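Local coordinates for defective in germ line development protein 3, isoform a (Caenorhabditis elegans, PDB 3N89) that probably takes part in RNA-linked regulation of germ line development, its four KH domains packing into one globular structural platform, at residues T28-N33 against I261-N266; L32-E37 against V84-Y89; I292-T297 against A316-K321. All blocks are in the same frame, centred on the assembly; numbering follows the deposited sequence.

Contact 1: T28-N33 against I261-N266; sequences TRVTLN and ISMCFN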
ATOM      1  N   THR A  28      19.763   6.384 -10.654  1.00 20.93           N
ATOM      2  CA  THR A  28      18.656   7.294 -10.380  1.00 19.85           C
ATOM      3  C   THR A  28      17.393   6.871 -11.104  1.00 20.06           C
ATOM      4  O   THR A  28      16.345   7.504 -10.963  1.00 20.69           O
ATOM      5  CB  THR A  28      18.981   8.741 -10.814  1.00 21.47           C
ATOM      6  OG1 THR A  28      18.716   8.897 -12.215  1.00 18.67           O
ATOM      7  CG2 THR A  28      20.443   9.060 -10.541  1.00 20.51           C
ATOM      8  N   ARG A  29      17.506   5.808 -11.891  1.00 20.86           N
ATOM      9  CA  ARG A  29      16.380   5.268 -12.640  1.00 21.17           C
ATOM     10  C   ARG A  29      15.946   4.038 -11.868  1.00 20.80           C
ATOM     11  O   ARG A  29      16.596   2.996 -11.931  1.00 20.15           O
ATOM     12  CB  ARG A  29      16.825   4.873 -14.044  1.00 22.34           C
ATOM     13  CG  ARG A  29      17.486   5.998 -14.820  1.00 23.65           C
ATOM     14  CD  ARG A  29      16.531   7.149 -15.047  1.00 21.47           C
ATOM     15  NE  ARG A  29      15.355   6.723 -15.792  1.00 22.39           N
ATOM     16  CZ  ARG A  29      14.394   7.548 -16.192  1.00 23.73           C
ATOM     17  NH1 ARG A  29      14.484   8.845 -15.915  1.00 23.66           N
ATOM     18  NH2 ARG A  29      13.344   7.080 -16.858  1.00 21.33           N
ATOM     19  N   VAL A  30      14.839   4.145 -11.147  1.00 21.81           N
ATOM     20  CA  VAL A  30      14.399   3.023 -10.334  1.00 23.57           C
ATOM     21  C   VAL A  30      12.907   2.757 -10.414  1.00 24.77           C
ATOM     22  O   VAL A  30      12.142   3.604 -10.863  1.00 24.90           O
ATOM     23  CB  VAL A  30      14.758   3.269  -8.847  1.00 21.59           C
ATOM     24  CG1 VAL A  30      16.195   3.747  -8.723  1.00 20.03           C
ATOM     25  CG2 VAL A  30      13.817   4.301  -8.252  1.00 21.05           C
ATOM     26  N   THR A  31      12.511   1.571  -9.958  1.00 26.85           N
ATOM     27  CA  THR A  31      11.108   1.171  -9.913  1.00 29.50           C
ATOM     28  C   THR A  31      10.702   0.993  -8.447  1.00 28.96           C
ATOM     29  O   THR A  31      11.427   0.364  -7.671  1.00 31.81           O
ATOM     30  CB  THR A  31      10.867  -0.180 -10.622  1.00 31.27           C
ATOM     31  OG1 THR A  31      11.061  -0.029 -12.035  1.00 33.97           O
ATOM     32  CG2 THR A  31       9.444  -0.671 -10.358  1.00 31.42           C
ATOM     33  N   LEU A  32       9.564   1.558  -8.063  1.00 25.47           N
ATOM     34  CA  LEU A  32       9.074   1.399  -6.698  1.00 23.18           C
ATOM     35  C   LEU A  32       7.921   0.389  -6.731  1.00 22.30           C
ATOM     36  O   LEU A  32       7.133   0.357  -7.684  1.00 21.91           O
ATOM     37  CB  LEU A  32       8.590   2.739  -6.129  1.00 22.99           C
ATOM     38  CG  LEU A  32       8.029   2.689  -4.700  1.00 22.46           C
ATOM     39  CD1 LEU A  32       9.078   2.126  -3.740  1.00 20.19           C
ATOM     40  CD2 LEU A  32       7.603   4.085  -4.269  1.00 19.18           C
ATOM     41  N   ASN A  33       7.833  -0.445  -5.700  1.00 20.32           N
ATOM     42  CA  ASN A  33       6.790  -1.464  -5.626  1.00 17.54           C
ATOM     43  C   ASN A  33       5.943  -1.266  -4.390  1.00 18.54           C
ATOM     44  O   ASN A  33       6.465  -1.118  -3.288  1.00 17.86           O
ATOM     45  CB  ASN A  33       7.403  -2.862  -5.578  1.00 16.49           C
ATOM     46  CG  ASN A  33       8.331  -3.131  -6.738  1.00 14.10           C
ATOM     47  OD1 ASN A  33       7.913  -3.107  -7.900  1.00 15.62           O
ATOM     48  ND2 ASN A  33       9.599  -3.387  -6.435  1.00 11.35           N
ATOM     49  N   ILE A 261       7.203  -2.725   1.033  1.00 22.08           N
ATOM     50  CA  ILE A 261       7.554  -1.787  -0.024  1.00 22.91           C
ATOM     51  C   ILE A 261       8.987  -2.093  -0.446  1.00 22.83           C
ATOM     52  O   ILE A 261       9.783  -2.567   0.364  1.00 22.93           O
ATOM     53  CB  ILE A 261       7.461  -0.327   0.511  1.00 25.58           C
ATOM     54  CG1 ILE A 261       7.364   0.665  -0.645  1.00 24.71           C
ATOM     55  CG2 ILE A 261       8.690   0.006   1.370  1.00 20.95           C
ATOM     56  CD1 ILE A 261       6.934   2.043  -0.188  1.00 27.73           C
ATOM     57  N   SER A 262       9.321  -1.833  -1.705  1.00 24.03           N
ATOM     58  CA  SER A 262      10.676  -2.094  -2.176  1.00 25.18           C
ATOM     59  C   SER A 262      10.983  -1.262  -3.398  1.00 24.97           C
ATOM     60  O   SER A 262      10.080  -0.888  -4.144  1.00 24.38           O
ATOM     61  CB  SER A 262      10.856  -3.572  -2.523  1.00 26.57           C
ATOM     62  OG  SER A 262      10.155  -3.894  -3.708  1.00 29.58           O
ATOM     63  N   MET A 263      12.265  -0.981  -3.606  1.00 25.20           N
ATOM     64  CA  MET A 263      12.695  -0.184  -4.745  1.00 25.11           C
ATOM     65  C   MET A 263      13.853  -0.871  -5.447  1.00 24.41           C
ATOM     66  O   MET A 263      14.861  -1.188  -4.817  1.00 23.31           O
ATOM     67  CB  MET A 263      13.125   1.192  -4.259  1.00 25.96           C
ATOM     68  CG  MET A 263      13.388   2.179  -5.357  1.00 28.55           C
ATOM     69  SD  MET A 263      13.739   3.773  -4.631  1.00 31.22           S
ATOM     70  CE  MET A 263      15.414   3.520  -4.087  1.00 28.09           C
ATOM     71  N   CYS A 264      13.711  -1.097  -6.749  1.00 22.90           N
ATOM     72  CA  CYS A 264      14.759  -1.757  -7.513  1.00 23.86           C
ATOM     73  C   CYS A 264      15.536  -0.805  -8.425  1.00 23.05           C
ATOM     74  O   CYS A 264      15.067   0.285  -8.767  1.00 22.72           O
ATOM     75  CB  CYS A 264      14.155  -2.891  -8.349  1.00 24.26           C
ATOM     76  SG  CYS A 264      13.185  -4.094  -7.392  1.00 37.62           S
ATOM     77  N   PHE A 265      16.736  -1.235  -8.804  1.00 22.31           N
ATOM     78  CA  PHE A 265      17.608  -0.477  -9.698  1.00 22.35           C
ATOM     79  C   PHE A 265      18.913  -1.223  -9.933  1.00 23.16           C
ATOM     80  O   PHE A 265      19.273  -2.121  -9.167  1.00 22.53           O
ATOM     81  CB  PHE A 265      17.928   0.916  -9.139  1.00 19.73           C
ATOM     82  CG  PHE A 265      18.637   0.900  -7.813  1.00 17.96           C
ATOM     83  CD1 PHE A 265      17.932   0.678  -6.633  1.00 19.70           C
ATOM     84  CD2 PHE A 265      20.007   1.118  -7.737  1.00 17.91           C
ATOM     85  CE1 PHE A 265      18.585   0.680  -5.395  1.00 17.59           C
ATOM     86  CE2 PHE A 265      20.671   1.121  -6.502  1.00 15.35           C
ATOM     87  CZ  PHE A 265      19.955   0.901  -5.332  1.00 16.27           C
ATOM     88  N   ASN A 266      19.610  -0.851 -11.005  1.00 22.43           N
ATOM     89  CA  ASN A 266      20.892  -1.462 -11.348  1.00 21.91           C
ATOM     90  C   ASN A 266      21.995  -0.446 -11.073  1.00 19.88           C
ATOM     91  O   ASN A 266      21.746   0.752 -11.060  1.00 19.35           O
ATOM     92  CB  ASN A 266      20.913  -1.862 -12.826  1.00 22.39           C
ATOM     93  CG  ASN A 266      19.769  -2.792 -13.197  1.00 24.75           C
ATOM     94  OD1 ASN A 266      19.303  -3.580 -12.378  1.00 26.01           O
ATOM     95  ND2 ASN A 266      19.323  -2.714 -14.446  1.00 25.89           N
TER
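N33 and S262 meet through both side chain and backbone. N33 ND2 donates to S262 OG at 2.8 Å with an N-H...O angle of 163°, and the hydroxyl lies almost in the amide plane, evidence that the amide is turned squarely onto its acceptor. With CG anti to the carbonyl carbon (chi1 -55°), the amide lies beside S262. Between the main chains of this pair, N33 N reaches S262 O at 2.8 Å, whereas the return bond from S262 N to N33 O is weak at 3.3 Å. T31 and C264 form the next hydrogen-bonded pair, joined by both of their amides. C264 SG, on the same face as T31 and N33, approaches N33 ND2 to 3.8 Å.

The opposite face is apolar. V30 divides its branches between two partners: CG2 packs on M263 CG at 3.6 Å, the two side chains crossing obliquely, while CG1 stands beside F265 CB at 3.3 Å, with both side chains pointing the same way and the ring set obliquely to the methyl. Farther along, L32 CD1 meets I261 CG1 at 3.8 Å, and L32 with M263 makes the non-hydrogen-bonded pair of the ladder.

The two strands run antiparallel at 158° and belong to different KH domains, the first and the fourth, so their pairing continues one sheet from one KH domain into the other. T31 OG1 bonds T87 of strand 83-87, the neighbour on one flank, and strand 311-321 lies on the other. Helices 90-102 and 325-335 cover the apolar face: F90 and V93 reach V30 and L32, and Y332 meets the F265 ring edge-to-face.

Contact 2: L32-E37 against V84-Y89; sequences LNMEFE and VTITGY
L32 and M34 pair with I86 and V84 through four backbone hydrogen bonds. L32 N reaches I86 O at 2.6 Å and I86 N returns to L32 O at 2.8 Å; two residues on, M34 N bonds V84 O at 3.0 Å and V84 N bonds M34 O at 2.8 Å. N33 and T85 form the non-hydrogen-bonded pair between them. The strand directions differ by 154°, so the pairing is antiparallel with a moderate twist.

On one face N33 and T85 stand side by side and point the same way, N33 OD1 turned toward T85 CG2. The amide nitrogen of N33 bonds S262 OG of strand 260-268, which fixes which end of the amide faces the threonine. The other face is apolar. L32 CB lies 4.3 Å from I86 CB, and M34 SD only grazes I86 CD1 at 4.5 Å. Past the last bridge, chi1 of F36 (-82°) sets CG anti to the carbonyl carbon and beside the backbone N, and CD2 of the ring lies 4.0 Å from V84 CB. R101 makes a cation-pi contact with this ring and also bonds E35 O, holding the end of the strand to helix 90-102. V93 and R97 of that helix reach L32 and M34.

Strand 64-66 pairs with the other edge of 83-87, and I65 touches both V84 and I86. Strand 29-35, two helices, strands 64-66 and 83-87, then helix 90-102 follow one another in the chain, and the sheet order places 83-87 in the middle of the three. This is the topology of a type I KH domain, with one face of its antiparallel sheet packed on the helices.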
ATOM      1  N   LEU A  32       9.564   1.558  -8.063  1.00 25.47           N
ATOM      2  CA  LEU A  32       9.074   1.399  -6.698  1.00 23.18           C
ATOM      3  C   LEU A  32       7.921   0.389  -6.731  1.00 22.30           C
ATOM      4  O   LEU A  32       7.133   0.357  -7.684  1.00 21.91           O
ATOM      5  CB  LEU A  32       8.590   2.739  -6.129  1.00 22.99           C
ATOM      6  CG  LEU A  32       8.029   2.689  -4.700  1.00 22.46           C
ATOM      7  CD1 LEU A  32       9.078   2.126  -3.740  1.00 20.19           C
ATOM      8  CD2 LEU A  32       7.603   4.085  -4.269  1.00 19.18           C
ATOM      9  N   ASN A  33       7.833  -0.445  -5.700  1.00 20.32           N
ATOM     10  CA  ASN A  33       6.790  -1.464  -5.626  1.00 17.54           C
ATOM     11  C   ASN A  33       5.943  -1.266  -4.390  1.00 18.54           C
ATOM     12  O   ASN A  33       6.465  -1.118  -3.288  1.00 17.86           O
ATOM     13  CB  ASN A  33       7.403  -2.862  -5.578  1.00 16.49           C
ATOM     14  CG  ASN A  33       8.331  -3.131  -6.738  1.00 14.10           C
ATOM     15  OD1 ASN A  33       7.913  -3.107  -7.900  1.00 15.62           O
ATOM     16  ND2 ASN A  33       9.599  -3.387  -6.435  1.00 11.35           N
ATOM     17  N   MET A  34       4.629  -1.265  -4.577  1.00 20.06           N
ATOM     18  CA  MET A  34       3.717  -1.084  -3.461  1.00 21.84           C
ATOM     19  C   MET A  34       2.506  -1.976  -3.658  1.00 22.20           C
ATOM     20  O   MET A  34       2.262  -2.472  -4.754  1.00 21.19           O
ATOM     21  CB  MET A  34       3.278   0.380  -3.359  1.00 24.55           C
ATOM     22  CG  MET A  34       4.379   1.348  -2.952  1.00 25.72           C
ATOM     23  SD  MET A  34       3.880   3.070  -3.237  1.00 30.00           S
ATOM     24  CE  MET A  34       2.559   3.238  -2.003  1.00 29.70           C
ATOM     25  N   GLU A  35       1.758  -2.186  -2.580  1.00 24.29           N
ATOM     26  CA  GLU A  35       0.564  -3.011  -2.629  1.00 24.90           C
ATOM     27  C   GLU A  35      -0.681  -2.129  -2.622  1.00 24.94           C
ATOM     28  O   GLU A  35      -0.816  -1.234  -1.782  1.00 25.46           O
ATOM     29  CB  GLU A  35       0.547  -3.970  -1.439  1.00 24.99           C
ATOM     30  CG  GLU A  35       1.088  -5.364  -1.748  1.00 27.43           C
ATOM     31  CD  GLU A  35       2.538  -5.370  -2.204  1.00 29.67           C
ATOM     32  OE1 GLU A  35       3.031  -6.453  -2.585  1.00 31.57           O
ATOM     33  OE2 GLU A  35       3.195  -4.305  -2.180  1.00 31.03           O
ATOM     34  N   PHE A  36      -1.576  -2.385  -3.573  1.00 23.48           N
ATOM     35  CA  PHE A  36      -2.827  -1.640  -3.714  1.00 24.52           C
ATOM     36  C   PHE A  36      -3.978  -2.649  -3.856  1.00 24.73           C
ATOM     37  O   PHE A  36      -3.862  -3.634  -4.584  1.00 26.65           O
ATOM     38  CB  PHE A  36      -2.770  -0.738  -4.960  1.00 23.82           C
ATOM     39  CG  PHE A  36      -2.051   0.576  -4.746  1.00 21.25           C
ATOM     40  CD1 PHE A  36      -2.773   1.756  -4.565  1.00 18.36           C
ATOM     41  CD2 PHE A  36      -0.658   0.637  -4.731  1.00 21.69           C
ATOM     42  CE1 PHE A  36      -2.125   2.979  -4.372  1.00 17.19           C
ATOM     43  CE2 PHE A  36       0.004   1.862  -4.537  1.00 21.57           C
ATOM     44  CZ  PHE A  36      -0.736   3.032  -4.357  1.00 20.44           C
ATOM     45  N   GLU A  37      -5.091  -2.390  -3.177  1.00 23.37           N
ATOM     46  CA  GLU A  37      -6.252  -3.277  -3.205  1.00 22.97           C
ATOM     47  C   GLU A  37      -6.968  -3.323  -4.557  1.00 23.72           C
ATOM     48  O   GLU A  37      -7.584  -2.341  -4.978  1.00 22.78           O
ATOM     49  CB  GLU A  37      -7.223  -2.855  -2.109  1.00 22.48           C
ATOM     50  CG  GLU A  37      -6.521  -2.624  -0.789  1.00 23.06           C
ATOM     51  CD  GLU A  37      -7.475  -2.361   0.340  1.00 23.56           C
ATOM     52  OE1 GLU A  37      -8.234  -3.286   0.708  1.00 23.84           O
ATOM     53  OE2 GLU A  37      -7.466  -1.224   0.857  1.00 26.77           O
ATOM     54  N   VAL A  84       1.694  -2.950  -7.449  1.00 21.81           N
ATOM     55  CA  VAL A  84       1.759  -1.918  -8.465  1.00 21.35           C
ATOM     56  C   VAL A  84       3.169  -1.349  -8.501  1.00 21.50           C
ATOM     57  O   VAL A  84       3.768  -1.088  -7.460  1.00 21.87           O
ATOM     58  CB  VAL A  84       0.763  -0.791  -8.168  1.00 21.21           C
ATOM     59  CG1 VAL A  84       1.306   0.545  -8.666  1.00 17.93           C
ATOM     60  CG2 VAL A  84      -0.563  -1.104  -8.845  1.00 21.52           C
ATOM     61  N   THR A  85       3.699  -1.153  -9.702  1.00 22.04           N
ATOM     62  CA  THR A  85       5.045  -0.618  -9.835  1.00 21.96           C
ATOM     63  C   THR A  85       5.044   0.781 -10.436  1.00 20.62           C
ATOM     64  O   THR A  85       4.246   1.100 -11.317  1.00 17.51           O
ATOM     65  CB  THR A  85       5.912  -1.516 -10.717  1.00 22.93           C
ATOM     66  OG1 THR A  85       5.378  -1.529 -12.041  1.00 22.51           O
ATOM     67  CG2 THR A  85       5.916  -2.938 -10.186  1.00 24.03           C
ATOM     68  N   ILE A  86       5.949   1.612  -9.939  1.00 19.72           N
ATOM     69  CA  ILE A  86       6.092   2.980 -10.408  1.00 19.67           C
ATOM     70  C   ILE A  86       7.536   3.050 -10.875  1.00 19.41           C
ATOM     71  O   ILE A  86       8.442   2.749 -10.107  1.00 20.18           O
ATOM     72  CB  ILE A  86       5.827   3.980  -9.247  1.00 21.14           C
ATOM     73  CG1 ILE A  86       4.472   3.649  -8.595  1.00 18.43           C
ATOM     74  CG2 ILE A  86       5.834   5.425  -9.771  1.00 18.27           C
ATOM     75  CD1 ILE A  86       4.065   4.578  -7.472  1.00 17.57           C
ATOM     76  N   THR A  87       7.747   3.419 -12.134  1.00 21.17           N
ATOM     77  CA  THR A  87       9.094   3.484 -12.702  1.00 20.40           C
ATOM     78  C   THR A  87       9.452   4.848 -13.270  1.00 19.90           C
ATOM     79  O   THR A  87       8.658   5.467 -13.977  1.00 20.59           O
ATOM     80  CB  THR A  87       9.257   2.457 -13.845  1.00 22.41           C
ATOM     81  OG1 THR A  87       8.959   1.142 -13.355  1.00 22.51           O
ATOM     82  CG2 THR A  87      10.684   2.498 -14.403  1.00 20.72           C
ATOM     83  N   GLY A  88      10.662   5.305 -12.978  1.00 17.94           N
ATOM     84  CA  GLY A  88      11.100   6.584 -13.495  1.00 20.06           C
ATOM     85  C   GLY A  88      12.229   7.161 -12.671  1.00 20.94           C
ATOM     86  O   GLY A  88      12.839   6.456 -11.875  1.00 21.65           O
ATOM     87  N   TYR A  89      12.524   8.439 -12.874  1.00 22.25           N
ATOM     88  CA  TYR A  89      13.579   9.083 -12.115  1.00 24.08           C
ATOM     89  C   TYR A  89      13.157   9.025 -10.652  1.00 24.83           C
ATOM     90  O   TYR A  89      12.001   9.282 -10.313  1.00 24.05           O
ATOM     91  CB  TYR A  89      13.764  10.536 -12.579  1.00 23.55           C
ATOM     92  CG  TYR A  89      14.662  11.353 -11.677  1.00 25.41           C
ATOM     93  CD1 TYR A  89      16.003  11.005 -11.489  1.00 25.61           C
ATOM     94  CD2 TYR A  89      14.155  12.441 -10.958  1.00 26.30           C
ATOM     95  CE1 TYR A  89      16.817  11.720 -10.595  1.00 26.18           C
ATOM     96  CE2 TYR A  89      14.952  13.159 -10.064  1.00 25.24           C
ATOM     97  CZ  TYR A  89      16.278  12.793  -9.883  1.00 25.73           C
ATOM     98  OH  TYR A  89      17.041  13.471  -8.965  1.00 26.08           O
TER

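Contact 3: I292-T297 against A316-K321; sequences IILKMT and ASLRSK
L294 and L318 form the close-packed face of this pairing: their side chains lie side by side and point the same way, with CD1 of L294 3.5 Å from CD1 of L318. M296 bends at chi2 and chi3, which brings CE to 3.4 Å from A316 CB. I292 CG2 approaches L318 CB at 4.3 Å, and helix 325-335 closes over this end, with L328 and A331 on I292 and Y332 on L318.

The backbone forms an antiparallel ladder, K295 N to S317 O at 2.8 Å being nearly straight (169°), while the bond from S317 N to K295 O is weak. Strands 293-301 and 311-321 are the two arms of a beta hairpin within the fourth KH domain.

The other face is mixed: I293 and R319 are buried, whereas its outer end, at K295 and S317, is partly exposed. K295 extends from CG across R319, and its CD lies 3.7 Å from R319 NH2; K295 NZ and R319 NH2 are like charges 4.4 Å apart. R319 bends at chi2 (92°), and its NE donates to S317 OG at 3.0 Å, the hydroxyl lying 32° out of the guanidinium plane. R319 NH1 bonds M369 O. An alanine in place of R319 would probably leave S317 OG and the M369 carbonyl without these donors and free the K295 chain to move.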
ATOM      1  N   ILE A 292      15.942  -1.665   7.012  1.00 24.89           N
ATOM      2  CA  ILE A 292      15.975  -1.749   5.562  1.00 24.81           C
ATOM      3  C   ILE A 292      16.874  -2.903   5.119  1.00 24.80           C
ATOM      4  O   ILE A 292      17.915  -3.158   5.720  1.00 25.34           O
ATOM      5  CB  ILE A 292      16.501  -0.443   4.906  1.00 23.77           C
ATOM      6  CG1 ILE A 292      15.762   0.780   5.466  1.00 22.10           C
ATOM      7  CG2 ILE A 292      16.292  -0.516   3.399  1.00 22.87           C
ATOM      8  CD1 ILE A 292      14.260   0.725   5.314  1.00 20.93           C
ATOM      9  N   ILE A 293      16.468  -3.598   4.063  1.00 24.11           N
ATOM     10  CA  ILE A 293      17.250  -4.709   3.546  1.00 23.37           C
ATOM     11  C   ILE A 293      17.751  -4.436   2.129  1.00 24.21           C
ATOM     12  O   ILE A 293      16.965  -4.268   1.190  1.00 23.53           O
ATOM     13  CB  ILE A 293      16.429  -6.019   3.519  1.00 23.34           C
ATOM     14  CG1 ILE A 293      16.001  -6.405   4.942  1.00 22.59           C
ATOM     15  CG2 ILE A 293      17.255  -7.129   2.889  1.00 21.34           C
ATOM     16  CD1 ILE A 293      15.098  -7.624   5.012  1.00 19.52           C
ATOM     17  N   LEU A 294      19.069  -4.393   1.982  1.00 25.54           N
ATOM     18  CA  LEU A 294      19.694  -4.168   0.685  1.00 25.20           C
ATOM     19  C   LEU A 294      20.127  -5.515   0.100  1.00 26.62           C
ATOM     20  O   LEU A 294      20.924  -6.236   0.695  1.00 27.54           O
ATOM     21  CB  LEU A 294      20.910  -3.254   0.842  1.00 23.82           C
ATOM     22  CG  LEU A 294      21.772  -2.960  -0.392  1.00 23.96           C
ATOM     23  CD1 LEU A 294      20.940  -2.272  -1.485  1.00 23.94           C
ATOM     24  CD2 LEU A 294      22.943  -2.082   0.032  1.00 20.16           C
ATOM     25  N   LYS A 295      19.575  -5.860  -1.056  1.00 27.87           N
ATOM     26  CA  LYS A 295      19.915  -7.107  -1.727  1.00 27.65           C
ATOM     27  C   LYS A 295      20.596  -6.794  -3.052  1.00 29.21           C
ATOM     28  O   LYS A 295      20.070  -6.036  -3.862  1.00 27.71           O
ATOM     29  CB  LYS A 295      18.658  -7.936  -1.992  1.00 26.46           C
ATOM     30  CG  LYS A 295      18.916  -9.173  -2.844  1.00 23.24           C
ATOM     31  CD  LYS A 295      17.683 -10.051  -2.958  1.00 19.17           C
ATOM     32  CE  LYS A 295      18.002 -11.317  -3.732  1.00 21.13           C
ATOM     33  NZ  LYS A 295      16.933 -12.355  -3.584  1.00 20.84           N
ATOM     34  N   MET A 296      21.770  -7.376  -3.267  1.00 31.39           N
ATOM     35  CA  MET A 296      22.507  -7.149  -4.499  1.00 33.04           C
ATOM     36  C   MET A 296      22.763  -8.460  -5.207  1.00 32.69           C
ATOM     37  O   MET A 296      23.368  -9.368  -4.642  1.00 30.04           O
ATOM     38  CB  MET A 296      23.834  -6.448  -4.211  1.00 34.15           C
ATOM     39  CG  MET A 296      23.664  -5.151  -3.452  1.00 38.48           C
ATOM     40  SD  MET A 296      24.845  -3.869  -3.901  1.00 40.48           S
ATOM     41  CE  MET A 296      23.907  -2.998  -5.143  1.00 39.46           C
ATOM     42  N   THR A 297      22.282  -8.554  -6.444  1.00 33.64           N
ATOM     43  CA  THR A 297      22.458  -9.755  -7.244  1.00 34.62           C
ATOM     44  C   THR A 297      23.414  -9.448  -8.384  1.00 35.85           C
ATOM     45  O   THR A 297      23.056  -8.767  -9.346  1.00 37.90           O
ATOM     46  CB  THR A 297      21.124 -10.229  -7.817  1.00 32.98           C
ATOM     47  OG1 THR A 297      20.258 -10.617  -6.744  1.00 33.54           O
ATOM     48  CG2 THR A 297      21.334 -11.414  -8.745  1.00 34.16           C
ATOM     49  N   ALA A 316      20.425  -4.098  -7.523  1.00 25.51           N
ATOM     50  CA  ALA A 316      20.072  -3.789  -6.152  1.00 24.82           C
ATOM     51  C   ALA A 316      18.566  -3.792  -5.933  1.00 25.01           C
ATOM     52  O   ALA A 316      17.785  -3.629  -6.867  1.00 25.46           O
ATOM     53  CB  ALA A 316      20.651  -2.433  -5.759  1.00 23.66           C
ATOM     54  N   SER A 317      18.176  -3.980  -4.679  1.00 25.54           N
ATOM     55  CA  SER A 317      16.781  -3.993  -4.273  1.00 25.67           C
ATOM     56  C   SER A 317      16.752  -3.644  -2.788  1.00 25.98           C
ATOM     57  O   SER A 317      17.471  -4.243  -1.988  1.00 25.73           O
ATOM     58  CB  SER A 317      16.171  -5.379  -4.500  1.00 27.60           C
ATOM     59  OG  SER A 317      14.888  -5.490  -3.906  1.00 26.44           O
ATOM     60  N   LEU A 318      15.939  -2.658  -2.426  1.00 25.19           N
ATOM     61  CA  LEU A 318      15.818  -2.240  -1.035  1.00 25.28           C
ATOM     62  C   LEU A 318      14.409  -2.554  -0.567  1.00 24.99           C
ATOM     63  O   LEU A 318      13.442  -2.206  -1.244  1.00 26.69           O
ATOM     64  CB  LEU A 318      16.088  -0.737  -0.892  1.00 26.11           C
ATOM     65  CG  LEU A 318      17.540  -0.279  -1.074  1.00 26.99           C
ATOM     66  CD1 LEU A 318      18.000  -0.621  -2.467  1.00 29.20           C
ATOM     67  CD2 LEU A 318      17.662   1.223  -0.861  1.00 29.73           C
ATOM     68  N   ARG A 319      14.290  -3.236   0.569  1.00 23.12           N
ATOM     69  CA  ARG A 319      12.974  -3.569   1.095  1.00 22.34           C
ATOM     70  C   ARG A 319      12.773  -2.999   2.496  1.00 21.64           C
ATOM     71  O   ARG A 319      13.716  -2.518   3.130  1.00 21.98           O
ATOM     72  CB  ARG A 319      12.758  -5.087   1.137  1.00 25.29           C
ATOM     73  CG  ARG A 319      12.967  -5.831  -0.179  1.00 26.48           C
ATOM     74  CD  ARG A 319      14.394  -6.331  -0.301  1.00 26.69           C
ATOM     75  NE  ARG A 319      14.566  -7.176  -1.476  1.00 28.62           N
ATOM     76  CZ  ARG A 319      13.970  -8.354  -1.640  1.00 29.06           C
ATOM     77  NH1 ARG A 319      13.163  -8.827  -0.701  1.00 29.26           N
ATOM     78  NH2 ARG A 319      14.175  -9.055  -2.745  1.00 28.75           N
ATOM     79  N   SER A 320      11.531  -3.064   2.962  1.00 19.45           N
ATOM     80  CA  SER A 320      11.144  -2.569   4.274  1.00 18.11           C
ATOM     81  C   SER A 320       9.633  -2.401   4.233  1.00 16.74           C
ATOM     82  O   SER A 320       9.020  -2.594   3.183  1.00 16.21           O
ATOM     83  CB  SER A 320      11.798  -1.217   4.546  1.00 20.85           C
ATOM     84  OG  SER A 320      11.706  -0.867   5.918  1.00 24.28           O
ATOM     85  N   LYS A 321       9.025  -2.057   5.364  1.00 15.00           N
ATOM     86  CA  LYS A 321       7.581  -1.842   5.393  1.00 15.26           C
ATOM     87  C   LYS A 321       7.316  -0.374   5.067  1.00 17.94           C
ATOM     88  O   LYS A 321       8.100   0.494   5.455  1.00 17.69           O
ATOM     89  CB  LYS A 321       7.000  -2.215   6.758  1.00 16.82           C
ATOM     90  CG  LYS A 321       7.036  -3.725   7.028  1.00 15.86           C
ATOM     91  CD  LYS A 321       6.435  -4.088   8.372  1.00 16.09           C
ATOM     92  CE  LYS A 321       6.356  -5.603   8.540  1.00 19.75           C
ATOM     93  NZ  LYS A 321       5.567  -6.248   7.428  1.00 20.48           N
TER

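In the fold
All three contacts belong to a single seven-stranded antiparallel sheet and are read across it in the order 2, 1, 3. Contacts 1 and 2, with centres 9 Å apart, share L32 and N33 on strand 29-35, and V30 O lies 3.1 Å from G88 N, a probable hydrogen bond. Contact 1 continues into contact 3, about 10 Å away between centres, because strand 260-268 pairs next with 311-321: F265 O to A316 N and I261 N to S320 O are both 2.8 Å. Contacts 2 and 3 do not touch, their nearest atoms being about 6 Å apart. They fall in the first and fourth KH domains, and contact 1 joins the two.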